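PDB 5IBZ: uncharacterized protein, which probably acts as a cyclase-family enzyme, possibly an arylformamidase, and can hold acetylphosphate in its pocket. Local coordinates for residues K290-A293 and R297-F300; G63-F66 and L70-H73; A134-S137 and A143-L146; I178-L183 and I237-L242. All blocks are in the same frame, centred on the assembly; numbering follows the deposited sequence. Where two conformers were deposited one is given.

Contact 1: residues K290-A293 and R297-F300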
loop_
_atom_site.group_PDB
_atom_site.type_symbol
_atom_site.label_atom_id
_atom_site.label_comp_id
_atom_site.label_asym_id
_atom_site.label_seq_id
_atom_site.Cartn_x
_atom_site.Cartn_y
_atom_site.Cartn_z
ATOM N N LYS B 290 -12.129 33.008 8.482
ATOM C CA LYS B 290 -12.502 33.743 9.688
ATOM C C LYS B 290 -11.473 34.818 10.005
ATOM O O LYS B 290 -11.828 35.945 10.363
ATOM C CB LYS B 290 -12.657 32.792 10.874
ATOM C CG LYS B 290 -13.258 33.424 12.123
ATOM C CD LYS B 290 -13.481 32.356 13.174
ATOM C CE LYS B 290 -13.994 32.937 14.482
ATOM N NZ LYS B 290 -15.063 33.954 14.271
ATOM N N ASP B 291 -10.198 34.476 9.861
ATOM C CA ASP B 291 -9.136 35.430 10.158
ATOM C C ASP B 291 -9.186 36.599 9.177
ATOM O O ASP B 291 -9.045 37.746 9.584
ATOM C CB ASP B 291 -7.767 34.745 10.132
ATOM C CG ASP B 291 -6.637 35.707 10.459
ATOM O OD1 ASP B 291 -6.480 36.016 11.653
ATOM O OD2 ASP B 291 -5.933 36.157 9.528
ATOM N N CYS B 292 -9.367 36.310 7.890
ATOM C CA CYS B 292 -9.439 37.379 6.883
ATOM C C CYS B 292 -10.648 38.298 7.106
ATOM O O CYS B 292 -10.572 39.502 6.859
ATOM C CB CYS B 292 -9.480 36.791 5.475
ATOM S SG CYS B 292 -7.961 35.919 4.985
ATOM N N ALA B 293 -11.764 37.747 7.574
ATOM C CA ALA B 293 -12.929 38.565 7.866
ATOM C C ALA B 293 -12.640 39.525 9.013
ATOM O O ALA B 293 -13.110 40.667 9.009
ATOM C CB ALA B 293 -14.149 37.688 8.182
ATOM N N ARG B 297 -7.611 41.425 5.508
ATOM C CA ARG B 297 -6.547 41.114 4.557
ATOM C C ARG B 297 -6.772 39.761 3.946
ATOM O O ARG B 297 -6.699 38.763 4.645
ATOM C CB ARG B 297 -5.193 41.130 5.244
ATOM C CG ARG B 297 -4.807 42.468 5.840
ATOM C CD ARG B 297 -3.437 42.382 6.483
ATOM N NE ARG B 297 -2.412 41.989 5.518
ATOM C CZ ARG B 297 -1.338 41.252 5.798
ATOM N NH1 ARG B 297 -1.103 40.808 7.031
ATOM N NH2 ARG B 297 -0.482 40.973 4.829
ATOM N N TYR B 298 -7.051 39.725 2.645
ATOM C CA TYR B 298 -7.311 38.475 1.940
ATOM C C TYR B 298 -6.152 38.035 1.033
ATOM O O TYR B 298 -6.233 36.999 0.369
ATOM C CB TYR B 298 -8.583 38.624 1.119
ATOM C CG TYR B 298 -9.829 38.662 1.972
ATOM C CD1 TYR B 298 -10.262 39.832 2.571
ATOM C CD2 TYR B 298 -10.558 37.509 2.163
ATOM C CE1 TYR B 298 -11.421 39.821 3.355
ATOM C CE2 TYR B 298 -11.693 37.498 2.921
ATOM C CZ TYR B 298 -12.105 38.631 3.524
ATOM O OH TYR B 298 -13.251 38.559 4.291
ATOM N N GLU B 299 -5.097 38.853 0.996
ATOM C CA GLU B 299 -3.892 38.547 0.229
ATOM C C GLU B 299 -2.779 38.169 1.179
ATOM O O GLU B 299 -2.577 38.824 2.208
ATOM C CB GLU B 299 -3.458 39.735 -0.637
ATOM C CG GLU B 299 -4.512 40.215 -1.622
ATOM C CD GLU B 299 -5.118 41.561 -1.243
ATOM O OE1 GLU B 299 -4.928 42.002 -0.094
ATOM O OE2 GLU B 299 -5.780 42.184 -2.107
ATOM N N PHE B 300 -2.057 37.100 0.857
ATOM C CA PHE B 300 -1.063 36.579 1.785
ATOM C C PHE B 300 0.048 35.849 1.054
ATOM O O PHE B 300 -0.008 35.657 -0.171
ATOM C CB PHE B 300 -1.722 35.629 2.784
ATOM C CG PHE B 300 -2.657 34.647 2.130
ATOM C CD1 PHE B 300 -2.184 33.472 1.590
ATOM C CD2 PHE B 300 -4.000 34.931 2.019
ATOM C CE1 PHE B 300 -3.039 32.591 0.979
ATOM C CE2 PHE B 300 -4.857 34.058 1.407
ATOM C CZ PHE B 300 -4.376 32.886 0.876
#
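R297 meets C292 with its backbone and not with its side chain: R297 O stands 3.1 Å from C292 SG, while the guanidinium turns off to L46 O and to the C-terminal carboxylate of K323. A long, branching donor suits this place, since it can leave the turn and tie down two distant parts of the chain. The carbonyl, in contrast, is left facing a small, weakly polar thiol on the buried side of the helix.

Y298 comes next and supplies most of the apolar contact. The ring packs against the helix so that C292 CB lies over one face, 3.6 Å from the ring centroid and 19° off the normal, slightly toward the rim. This is a CH-pi contact. The sulfur swings aside: with C292 SG anti to the carbonyl carbon (chi1 -66°), it is 4.7 Å from the Y298 ring centroid and meets the ring obliquely. The far end of the tyrosine continues along the helix; with just a methyl side chain, A293 lets Y298 OH come up to its backbone, 3.6 Å from A293 CA.

From Y298 on the backbone pairs with strand 158-163, Y298 with L161 and F300 with G159. The whole is a tight helix-to-strand connection, in which the last turns of helix 286-295 fold onto the residue just before strand 299-303, through a CH-pi contact with an oblique cysteine sulfur-aromatic contact beside it.

Contact 2: residues G63-F66 and L70-H73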
loop_
_atom_site.group_PDB
_atom_site.type_symbol
_atom_site.label_atom_id
_atom_site.label_comp_id
_atom_site.label_asym_id
_atom_site.label_seq_id
_atom_site.Cartn_x
_atom_site.Cartn_y
_atom_site.Cartn_z
ATOM N N GLY B 63 -11.614 11.183 5.635
ATOM C CA GLY B 63 -11.863 12.358 4.820
ATOM C C GLY B 63 -12.626 12.091 3.530
ATOM O O GLY B 63 -12.885 10.940 3.157
ATOM N N PRO B 64 -13.030 13.163 2.843
ATOM C CA PRO B 64 -13.715 12.976 1.578
ATOM C C PRO B 64 -12.711 12.587 0.506
ATOM O O PRO B 64 -11.614 13.152 0.427
ATOM C CB PRO B 64 -14.335 14.338 1.303
ATOM C CG PRO B 64 -13.367 15.284 1.950
ATOM C CD PRO B 64 -12.826 14.584 3.163
ATOM N N VAL B 65 -13.096 11.615 -0.293
ATOM C CA VAL B 65 -12.287 11.183 -1.404
ATOM C C VAL B 65 -13.274 10.646 -2.429
ATOM O O VAL B 65 -14.221 9.939 -2.103
ATOM C CB VAL B 65 -11.227 10.151 -0.958
ATOM C CG1 VAL B 65 -11.884 9.011 -0.196
ATOM C CG2 VAL B 65 -10.435 9.665 -2.137
ATOM N N PHE B 66 -13.086 11.038 -3.678
ATOM C CA PHE B 66 -14.091 10.776 -4.679
ATOM C C PHE B 66 -14.040 9.300 -5.066
ATOM O O PHE B 66 -12.995 8.816 -5.491
ATOM C CB PHE B 66 -13.884 11.681 -5.899
ATOM C CG PHE B 66 -15.167 12.153 -6.518
ATOM C CD1 PHE B 66 -16.101 11.247 -6.974
ATOM C CD2 PHE B 66 -15.438 13.513 -6.637
ATOM C CE1 PHE B 66 -17.302 11.680 -7.535
ATOM C CE2 PHE B 66 -16.620 13.953 -7.190
ATOM C CZ PHE B 66 -17.558 13.030 -7.647
ATOM N N LEU B 70 -9.458 5.238 -3.096
ATOM C CA LEU B 70 -9.331 4.749 -1.709
ATOM C C LEU B 70 -9.028 5.887 -0.760
ATOM O O LEU B 70 -8.287 6.791 -1.109
ATOM C CB LEU B 70 -8.196 3.731 -1.575
ATOM C CG LEU B 70 -8.554 2.362 -1.019
ATOM C CD1 LEU B 70 -9.262 1.655 -2.100
ATOM C CD2 LEU B 70 -7.307 1.593 -0.583
ATOM N N PRO B 71 -9.549 5.828 0.472
ATOM C CA PRO B 71 -9.076 6.787 1.480
ATOM C C PRO B 71 -7.596 6.564 1.791
ATOM O O PRO B 71 -7.150 5.426 1.769
ATOM C CB PRO B 71 -9.937 6.463 2.710
ATOM C CG PRO B 71 -11.050 5.663 2.215
ATOM C CD PRO B 71 -10.565 4.921 1.014
ATOM N N PRO B 72 -6.847 7.629 2.100
ATOM C CA PRO B 72 -5.487 7.417 2.601
ATOM C C PRO B 72 -5.503 6.473 3.806
ATOM O O PRO B 72 -6.446 6.481 4.581
ATOM C CB PRO B 72 -5.030 8.820 2.991
ATOM C CG PRO B 72 -5.874 9.740 2.141
ATOM C CD PRO B 72 -7.180 9.059 1.970
ATOM N N HIS B 73 -4.452 5.677 3.950
ATOM C CA HIS B 73 -4.420 4.688 5.004
ATOM C C HIS B 73 -3.054 4.637 5.663
ATOM O O HIS B 73 -2.060 4.247 5.041
ATOM C CB HIS B 73 -4.765 3.321 4.480
ATOM C CG HIS B 73 -5.060 2.351 5.571
ATOM N ND1 HIS B 73 -4.336 1.188 5.757
ATOM C CD2 HIS B 73 -5.998 2.375 6.545
ATOM C CE1 HIS B 73 -4.814 0.551 6.811
ATOM N NE2 HIS B 73 -5.825 1.245 7.306
#
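V65 pushes its two methyls against the L70-P71 peptide, and this is where the packing is close. V65 CG2 lies 3.7 Å from L70 O, and V65 CG1 is 4.0 Å from P71 CA, a ring atom beside that peptide. With CG1 between the backbone N and the carbonyl carbon (chi1 53°), CG2 takes the place anti to the N, and both branches face the same turn of chain. A beta-branched residue fits well, because one side chain offers two methyls to two neighbouring residues. A second point on the proline ring adds a looser touch, V65 CG1 to P71 CG at 4.2 Å.

Beyond this patch the two segments part. F66 starts away from segment 70-73; its ring meets F222 and touches I250, a residue of the acetylphosphate pocket, and P64 packs on W210. L70 packs on L70 of the second subunit, while Y103 of the fourth subunit bonds to its backbone N with its hydroxyl. P71, though partly exposed, is also touched by L70 of the second subunit.

L70, P71 and P72 run in a polyproline-II-like path, and the two prolines have no N-H to offer to segment 63-66. The loop carrying the pocket residue R69 is therefore closed at its base by methyls packed against proline ring and peptide; the one polar atom this buries, L70 O, has no partner in the model.

Contact 3: residues A134-S137 and A143-L146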
loop_
_atom_site.group_PDB
_atom_site.type_symbol
_atom_site.label_atom_id
_atom_site.label_comp_id
_atom_site.label_asym_id
_atom_site.label_seq_id
_atom_site.Cartn_x
_atom_site.Cartn_y
_atom_site.Cartn_z
ATOM N N ALA B 134 2.554 10.001 -23.770
ATOM C CA ALA B 134 3.659 10.325 -22.867
ATOM C C ALA B 134 3.347 10.013 -21.405
ATOM O O ALA B 134 4.243 10.009 -20.546
ATOM C CB ALA B 134 4.036 11.801 -23.005
ATOM N N ILE B 135 2.079 9.768 -21.105
ATOM C CA ILE B 135 1.634 9.594 -19.726
ATOM C C ILE B 135 1.372 8.105 -19.582
ATOM O O ILE B 135 0.354 7.608 -20.066
ATOM C CB ILE B 135 0.371 10.414 -19.418
ATOM C CG1 ILE B 135 0.498 11.853 -19.938
ATOM C CG2 ILE B 135 0.034 10.418 -17.920
ATOM C CD1 ILE B 135 1.677 12.625 -19.402
ATOM N N ARG B 136 2.300 7.412 -18.932
ATOM C CA ARG B 136 2.362 5.955 -18.957
ATOM C C ARG B 136 2.275 5.381 -17.541
ATOM O O ARG B 136 2.186 6.120 -16.558
ATOM C CB ARG B 136 3.658 5.488 -19.645
ATOM C CG ARG B 136 3.857 5.991 -21.116
ATOM C CD ARG B 136 5.359 5.881 -21.627
ATOM N NE ARG B 136 5.604 6.723 -22.815
ATOM C CZ ARG B 136 6.796 7.141 -23.201
ATOM N NH1 ARG B 136 7.868 6.825 -22.485
ATOM N NH2 ARG B 136 6.912 7.885 -24.297
ATOM N N SER B 137 2.287 4.058 -17.446
ATOM C CA SER B 137 2.373 3.410 -16.141
ATOM C C SER B 137 3.654 3.804 -15.438
ATOM O O SER B 137 4.628 4.223 -16.060
ATOM C CB SER B 137 2.314 1.891 -16.261
ATOM O OG SER B 137 1.108 1.450 -16.845
ATOM N N ALA B 143 4.092 9.957 -15.740
ATOM C CA ALA B 143 3.994 11.143 -16.583
ATOM C C ALA B 143 5.405 11.565 -17.041
ATOM O O ALA B 143 6.124 12.256 -16.310
ATOM C CB ALA B 143 3.303 12.253 -15.839
ATOM N N THR B 144 5.816 11.143 -18.239
ATOM C CA THR B 144 7.185 11.381 -18.693
ATOM C C THR B 144 7.368 12.818 -19.157
ATOM O O THR B 144 8.500 13.308 -19.286
ATOM C CB THR B 144 7.601 10.431 -19.836
ATOM O OG1 THR B 144 6.834 10.691 -21.025
ATOM C CG2 THR B 144 7.441 8.988 -19.403
ATOM N N LYS B 145 6.238 13.472 -19.395
ATOM C CA LYS B 145 6.151 14.910 -19.596
ATOM C C LYS B 145 5.027 15.406 -18.687
ATOM O O LYS B 145 4.071 14.680 -18.409
ATOM C CB LYS B 145 5.881 15.252 -21.068
ATOM C CG LYS B 145 7.082 15.044 -21.976
ATOM C CD LYS B 145 6.839 15.521 -23.392
ATOM C CE LYS B 145 8.141 15.501 -24.169
ATOM N NZ LYS B 145 7.963 16.157 -25.499
ATOM N N LEU B 146 5.162 16.646 -18.213
ATOM C CA LEU B 146 4.156 17.310 -17.379
ATOM C C LEU B 146 3.937 16.648 -16.009
ATOM O O LEU B 146 2.910 16.876 -15.348
ATOM C CB LEU B 146 2.817 17.395 -18.111
ATOM C CG LEU B 146 2.824 18.016 -19.521
ATOM C CD1 LEU B 146 1.427 18.010 -20.127
ATOM C CD2 LEU B 146 3.394 19.430 -19.524
#
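Two side-chain torsions draw T144 and I135 onto the opposite segments. The T144 hydroxyl sits between its backbone N and carbonyl carbon (chi1 66°), which turns it to the same acceptor as its own N-H, whereas I135 bends at chi2 (-58°), curling CD1 back toward A143 although its CB starts out away from it. Together they dress an isolated beta bridge, I135 with A143, that closes a short loop between strands 120-122 and 158-163.

A134 O is the polar hub, gripped twice by one residue. T144 OG1 donates to A134 O at 2.7 Å, lying in the carbonyl plane on a lone pair, and T144 N reaches A134 O at 3.0 Å, the donor lying 24° off that plane. Threonine suits the spot because it brings both donors at once and adds a methyl. Beside it, A134 is small enough to let its CB stand 3.6 Å from T144 OG1.

R136 and T144 cross obliquely. The guanidinium lies with one face over T144 OG1, which is 4.1 Å above its plane, and R136 NH1 is 3.8 Å from T144 CG2. The guanidinium is held by R136 NE, which bonds to A133 O, and a long, weak ion pair links R136 NH1 to D86 OD2 of the second subunit. R136 also pairs through its backbone with G142, on the other flank of the bridge. I135 contacts A100 of the fourth subunit, so the loop lies at subunit interfaces. I135 CD1 reaches 3.3 Å from K145 O and 3.9 Å from A143 CB.

Contact 4: residues I178-L183 and I237-L242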
loop_
_atom_site.group_PDB
_atom_site.type_symbol
_atom_site.label_atom_id
_atom_site.label_comp_id
_atom_site.label_asym_id
_atom_site.label_seq_id
_atom_site.Cartn_x
_atom_site.Cartn_y
_atom_site.Cartn_z
ATOM N N ILE B 178 -20.656 28.798 -9.183
ATOM C CA ILE B 178 -19.951 30.043 -8.911
ATOM C C ILE B 178 -19.467 30.646 -10.226
ATOM O O ILE B 178 -18.751 30.020 -10.986
ATOM C CB ILE B 178 -18.770 29.812 -7.953
ATOM C CG1 ILE B 178 -19.285 29.235 -6.634
ATOM C CG2 ILE B 178 -18.004 31.114 -7.714
ATOM C CD1 ILE B 178 -18.190 28.663 -5.755
ATOM N N THR B 179 -19.871 31.882 -10.457
ATOM C CA THR B 179 -19.658 32.572 -11.719
ATOM C C THR B 179 -18.546 33.600 -11.668
ATOM O O THR B 179 -18.065 33.982 -10.598
ATOM C CB THR B 179 -20.926 33.321 -12.127
ATOM O OG1 THR B 179 -21.172 34.340 -11.148
ATOM C CG2 THR B 179 -22.121 32.376 -12.226
ATOM N N ARG B 180 -18.173 34.095 -12.840
ATOM C CA ARG B 180 -17.277 35.238 -12.959
ATOM C C ARG B 180 -17.767 36.414 -12.112
ATOM O O ARG B 180 -16.994 37.050 -11.386
ATOM C CB ARG B 180 -17.164 35.682 -14.422
ATOM C CG ARG B 180 -16.257 36.910 -14.638
ATOM C CD ARG B 180 -16.424 37.485 -16.048
ATOM N NE ARG B 180 -15.556 38.651 -16.241
ATOM C CZ ARG B 180 -14.407 38.645 -16.919
ATOM N NH1 ARG B 180 -14.002 37.557 -17.570
ATOM N NH2 ARG B 180 -13.683 39.750 -16.982
ATOM N N ALA B 181 -19.050 36.725 -12.211
ATOM C CA ALA B 181 -19.603 37.859 -11.492
ATOM C C ALA B 181 -19.495 37.654 -9.979
ATOM O O ALA B 181 -19.237 38.595 -9.244
ATOM C CB ALA B 181 -21.043 38.074 -11.900
ATOM N N ASP B 182 -19.693 36.424 -9.519
ATOM C CA ASP B 182 -19.526 36.117 -8.091
ATOM C C ASP B 182 -18.091 36.362 -7.638
ATOM O O ASP B 182 -17.830 36.960 -6.578
ATOM C CB ASP B 182 -19.872 34.660 -7.781
ATOM C CG ASP B 182 -21.308 34.318 -7.999
ATOM O OD1 ASP B 182 -22.188 35.220 -7.926
ATOM O OD2 ASP B 182 -21.557 33.100 -8.184
ATOM N N LEU B 183 -17.137 35.877 -8.428
ATOM C CA LEU B 183 -15.731 36.022 -8.078
ATOM C C LEU B 183 -15.322 37.503 -8.059
ATOM O O LEU B 183 -14.687 37.967 -7.118
ATOM C CB LEU B 183 -14.864 35.225 -9.050
ATOM C CG LEU B 183 -15.002 33.711 -8.910
ATOM C CD1 LEU B 183 -14.469 33.017 -10.144
ATOM C CD2 LEU B 183 -14.277 33.217 -7.670
ATOM N N ILE B 237 -10.048 33.545 -15.368
ATOM C CA ILE B 237 -8.833 32.939 -14.848
ATOM C C ILE B 237 -7.670 33.192 -15.792
ATOM O O ILE B 237 -6.556 33.504 -15.357
ATOM C CB ILE B 237 -9.052 31.420 -14.612
ATOM C CG1 ILE B 237 -9.955 31.223 -13.393
ATOM C CG2 ILE B 237 -7.727 30.728 -14.382
ATOM C CD1 ILE B 237 -10.582 29.849 -13.285
ATOM N N HIS B 238 -7.921 33.056 -17.091
ATOM C CA HIS B 238 -6.917 33.384 -18.107
ATOM C C HIS B 238 -6.482 34.852 -18.079
ATOM O O HIS B 238 -5.274 35.134 -18.066
ATOM C CB HIS B 238 -7.441 33.039 -19.507
ATOM C CG HIS B 238 -6.512 33.441 -20.615
ATOM N ND1 HIS B 238 -6.835 34.408 -21.542
ATOM C CD2 HIS B 238 -5.274 33.001 -20.951
ATOM C CE1 HIS B 238 -5.831 34.550 -22.394
ATOM N NE2 HIS B 238 -4.879 33.699 -22.066
ATOM N N GLU B 239 -7.474 35.746 -18.080
ATOM C CA GLU B 239 -7.263 37.193 -18.056
ATOM C C GLU B 239 -6.330 37.607 -16.947
ATOM O O GLU B 239 -5.420 38.418 -17.152
ATOM C CB GLU B 239 -8.600 37.926 -17.868
ATOM C CG GLU B 239 -9.477 37.924 -19.083
ATOM C CD GLU B 239 -10.901 38.341 -18.791
ATOM O OE1 GLU B 239 -11.820 37.631 -19.260
ATOM O OE2 GLU B 239 -11.099 39.401 -18.141
ATOM N N GLN B 240 -6.587 37.036 -15.773
ATOM C CA GLN B 240 -5.948 37.428 -14.523
ATOM C C GLN B 240 -4.555 36.817 -14.344
ATOM O O GLN B 240 -3.844 37.160 -13.396
ATOM C CB GLN B 240 -6.841 37.045 -13.339
ATOM C CG GLN B 240 -8.166 37.816 -13.280
ATOM C CD GLN B 240 -7.961 39.301 -13.066
ATOM O OE1 GLN B 240 -7.097 39.712 -12.295
ATOM N NE2 GLN B 240 -8.750 40.116 -13.745
ATOM N N ARG B 241 -4.151 35.944 -15.258
ATOM C CA ARG B 241 -2.816 35.353 -15.257
ATOM C C ARG B 241 -2.540 34.666 -13.918
ATOM O O ARG B 241 -1.438 34.729 -13.372
ATOM C CB ARG B 241 -1.757 36.407 -15.609
ATOM C CG ARG B 241 -1.835 36.811 -17.079
ATOM C CD ARG B 241 -0.720 37.790 -17.461
ATOM N NE ARG B 241 -1.017 39.150 -17.030
ATOM C CZ ARG B 241 -0.166 40.177 -17.115
ATOM N NH1 ARG B 241 1.068 39.997 -17.566
ATOM N NH2 ARG B 241 -0.547 41.386 -16.715
ATOM N N LEU B 242 -3.564 33.983 -13.408
ATOM C CA LEU B 242 -3.418 33.121 -12.236
ATOM C C LEU B 242 -2.568 31.894 -12.546
ATOM O O LEU B 242 -2.663 31.329 -13.624
ATOM C CB LEU B 242 -4.786 32.668 -11.728
ATOM C CG LEU B 242 -5.755 33.808 -11.464
ATOM C CD1 LEU B 242 -7.081 33.278 -11.033
ATOM C CD2 LEU B 242 -5.205 34.752 -10.418
#
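R180 NH1 donates to E239 OE1 at 2.8 Å, nearly straight at 168°, and R180 NH2 does the same to E239 OE2 at 2.9 Å. The arginine thus grips the carboxylate end-on, one nitrogen to each oxygen, and both oxygens are met on their syn side close to the guanidinium plane. The two flat groups are not quite coplanar, their planes being 32° apart. E239 was deposited in two conformers, and this geometry is that of one of them.

R180 reaches across because its chain is extended, CG anti to the backbone N (chi1 179°); a long arginine suits a gap of 11.4 Å between R180 CA and E239 CA. The R180 side chain also touches W236. E239, exposed on helix 233-239, supplies two oxygens for the two N-H groups.

The start of helix 180-190 is fixed separately. D182 N bonds to T179 OG1 at 3.0 Å, and T179 N returns a bond to D182 OD2, while D182 OD1 is bridged to K168. This is a capping box at one helix start, matched at R241 by the Schellman motif that ends the other helix: a surface salt bridge joining two capped helices.

Along the chain the contacts come in the order 2, 3, 4, 1, each closing before the next opens. Contacts 1 and 4 are nearest, their centres about 19 Å apart; contact 1 runs straight into the mixed sheet through strand 299-303, whereas contact 4 ties helix 180-190 to helix 233-239 at the surface. Contacts 2 and 3 are about 24 Å apart between centres and lie in loops that both touch the second subunit, so they belong to the assembly as much as to the single fold. Contacts 1 and 3 lie farthest apart, about 38 Å between centres, on opposite sides of the chain's centre. None of the four touches another. Of contacts 2 and 3, contact 2 lies nearer the bound acetylphosphate.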